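Local atomic coordinates of chloride intracellular channel exc-4 (PDB entry 2YV9), a protein that may insert into membranes to form chloride channels and is required to keep the lumen of the growing excretory canal at its proper size. Residues Thr92-Arg95 / Glu96-Gly99. Sequence-based numbering, arbitrary orientation.
With CA (calcium ion), chain C.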
ATOM      1  N   THR A  92       2.024  -1.185   7.864  1.00 22.98           N
ATOM      2  CA  THR A  92       2.799  -0.685   6.731  1.00 25.51           C
ATOM      3  C   THR A  92       2.048  -0.836   5.408  1.00 25.76           C
ATOM      4  O   THR A  92       2.370  -0.143   4.456  1.00 29.01           O
ATOM      5  CB  THR A  92       4.184  -1.370   6.625  1.00 28.04           C
ATOM      6  OG1 THR A  92       4.004  -2.769   6.398  1.00 33.26           O
ATOM      7  CG2 THR A  92       4.968  -1.142   7.919  1.00 27.47           C
ATOM      8  N   ASP A  93       1.018  -1.687   5.363  1.00 22.62           N
ATOM      9  CA  ASP A  93       0.306  -2.035   4.152  1.00 21.59           C
ATOM     10  C   ASP A  93      -1.010  -1.293   4.170  1.00 24.74           C
ATOM     11  O   ASP A  93      -1.661  -1.208   5.233  1.00 26.08           O
ATOM     12  CB  ASP A  93       0.043  -3.538   4.074  1.00 25.80           C
ATOM     13  CG  ASP A  93      -0.606  -3.968   2.763  1.00 26.31           C
ATOM     14  OD1 ASP A  93      -1.801  -3.667   2.558  1.00 26.59           O
ATOM     15  OD2 ASP A  93       0.067  -4.627   1.917  1.00 24.21           O
ATOM     16  N   ASN A  94      -1.400  -0.739   3.031  1.00 21.13           N
ATOM     17  CA  ASN A  94      -2.622   0.109   2.989  1.00 22.68           C
ATOM     18  C   ASN A  94      -3.865  -0.658   3.415  1.00 21.86           C
ATOM     19  O   ASN A  94      -4.839  -0.057   3.973  1.00 26.00           O
ATOM     20  CB  ASN A  94      -2.779   0.797   1.610  1.00 22.75           C
ATOM     21  CG  ASN A  94      -1.739   1.904   1.383  1.00 22.17           C
ATOM     22  OD1 ASN A  94      -0.870   2.128   2.232  1.00 22.81           O
ATOM     23  ND2 ASN A  94      -1.877   2.639   0.291  1.00 25.33           N
ATOM     24  N   ARG A  95      -3.888  -1.971   3.183  1.00 22.68           N
ATOM     25  CA  ARG A  95      -5.034  -2.787   3.658  1.00 24.75           C
ATOM     26  C   ARG A  95      -5.106  -2.738   5.216  1.00 28.16           C
ATOM     27  O   ARG A  95      -6.191  -2.631   5.802  1.00 28.60           O
ATOM     28  CB  ARG A  95      -4.902  -4.262   3.192  1.00 22.18           C
ATOM     29  CG  ARG A  95      -5.036  -4.409   1.689  1.00 21.72           C
ATOM     30  CD  ARG A  95      -4.606  -5.799   1.210  1.00 28.63           C
ATOM     31  NE  ARG A  95      -3.154  -5.991   1.335  1.00 23.74           N
ATOM     32  CZ  ARG A  95      -2.542  -7.166   1.284  1.00 24.99           C
ATOM     33  NH1 ARG A  95      -3.201  -8.282   0.994  1.00 24.28           N
ATOM     34  NH2 ARG A  95      -1.215  -7.226   1.407  1.00 23.17           N
ATOM     35  N   GLU A  96      -3.958  -2.858   5.866  1.00 23.92           N
ATOM     36  CA  GLU A  96      -3.829  -2.834   7.321  1.00 25.95           C
ATOM     37  C   GLU A  96      -4.230  -1.469   7.903  1.00 27.50           C
ATOM     38  O   GLU A  96      -4.987  -1.391   8.879  1.00 25.70           O
ATOM     39  CB  GLU A  96      -2.381  -3.131   7.718  1.00 24.16           C
ATOM     40  CG  GLU A  96      -1.897  -4.528   7.362  1.00 29.46           C
ATOM     41  CD  GLU A  96      -0.369  -4.690   7.558  1.00 35.78           C
ATOM     42  OE1 GLU A  96       0.395  -3.699   7.539  1.00 26.23           O
ATOM     43  OE2 GLU A  96       0.059  -5.837   7.741  1.00 52.84           O
ATOM     44  N   ILE A  97      -3.765  -0.389   7.279  1.00 21.21           N
ATOM     45  CA  ILE A  97      -4.055   0.981   7.775  1.00 19.57           C
ATOM     46  C   ILE A  97      -5.547   1.200   7.648  1.00 22.88           C
ATOM     47  O   ILE A  97      -6.201   1.612   8.613  1.00 26.23           O
ATOM     48  CB  ILE A  97      -3.267   2.059   6.995  1.00 22.59           C
ATOM     49  CG1 ILE A  97      -1.749   1.848   7.169  1.00 21.46           C
ATOM     50  CG2 ILE A  97      -3.659   3.477   7.394  1.00 23.19           C
ATOM     51  CD1 ILE A  97      -0.908   2.698   6.162  1.00 23.29           C
ATOM     52  N   GLU A  98      -6.110   0.916   6.486  1.00 20.53           N
ATOM     53  CA  GLU A  98      -7.561   1.122   6.293  1.00 22.93           C
ATOM     54  C   GLU A  98      -8.356   0.271   7.274  1.00 22.78           C
ATOM     55  O   GLU A  98      -9.364   0.721   7.820  1.00 24.37           O
ATOM     56  CB  GLU A  98      -8.010   0.736   4.913  1.00 24.47           C
ATOM     57  CG  GLU A  98      -9.436   1.123   4.609  1.00 28.21           C
ATOM     58  CD  GLU A  98      -9.810   0.713   3.203  1.00 34.78           C
ATOM     59  OE1 GLU A  98      -9.792   1.576   2.329  1.00 26.02           O
ATOM     60  OE2 GLU A  98     -10.032  -0.482   2.934  1.00 34.48           O
ATOM     61  N   GLY A  99      -7.908  -0.981   7.454  1.00 22.17           N
ATOM     62  CA  GLY A  99      -8.574  -1.951   8.361  1.00 23.64           C
ATOM     63  C   GLY A  99      -8.693  -1.416   9.777  1.00 25.84           C
ATOM     64  O   GLY A  99      -9.739  -1.525  10.450  1.00 26.64           O
TER
HETATM   65 CA    CA C1002       2.136   1.752   2.693  1.00 32.61          CA
HETATM   66  O   HOH W   1       2.675   2.615   0.211  1.00 36.48           O
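Glu-96 sends CG back beside its own backbone N (chi1 -65°), and its extended chain runs toward the start of the helix, where it meets Asp-93. Asp-93 has CG anti to its backbone N (chi1 -175°), which sets its carboxylate beside Arg-95. The two acids form a capping box at the N-terminus of helix 94-107. This helix follows strand 89-91, an outermost strand of the four-stranded sheet in the thioredoxin-like N-terminal domain of this GST-fold protein. Asn-94 and Ile-97 pack on Phe-43 of helix 38-52. Asp-93 N donates to Glu-96 OE1 at 3.0 Å, reaching it from above the carboxylate plane. Thr-92 N adds a weak bond to the same oxygen. In return, Asp-93 OD1 caps Arg-95 N at 2.8 Å through its anti lone pair. CB of Asp-93 packs 3.5 Å from Glu-96 OE1.

Arg-95 grips the cap side-on. Its NE donates to Asp-93 OD1 at 3.0 Å, and its NH2 forms a nearly straight salt bridge to Asp-93 OD2 at 2.9 Å. NE and NH2 come to these oxygens from above the carboxylate plane, while the guanidinium keeps both oxygens in its own plane. With an alanine at Asp-93, Arg-95 N would probably lose its cap, and NE and NH2 their carboxylate. The first full helical turn closes where Ile-97 N donates to Asp-93 O at 3.0 Å.

Thr-92 O binds the calcium ion at 2.6 Å, with the carbonyl oxygens of Gln-78 and Pro-80 and a water. In the crystal assembly, Arg-95 NH1 bridges to Glu-42 and Glu-98 of a second subunit, and Asp-93 OD2 accepts from Asn-94 of that subunit. Asp-93 thus has partners in both copies. The capped Arg-95 N-H, the helix N-terminus and the guanidinium are likely to stabilise its negative charge.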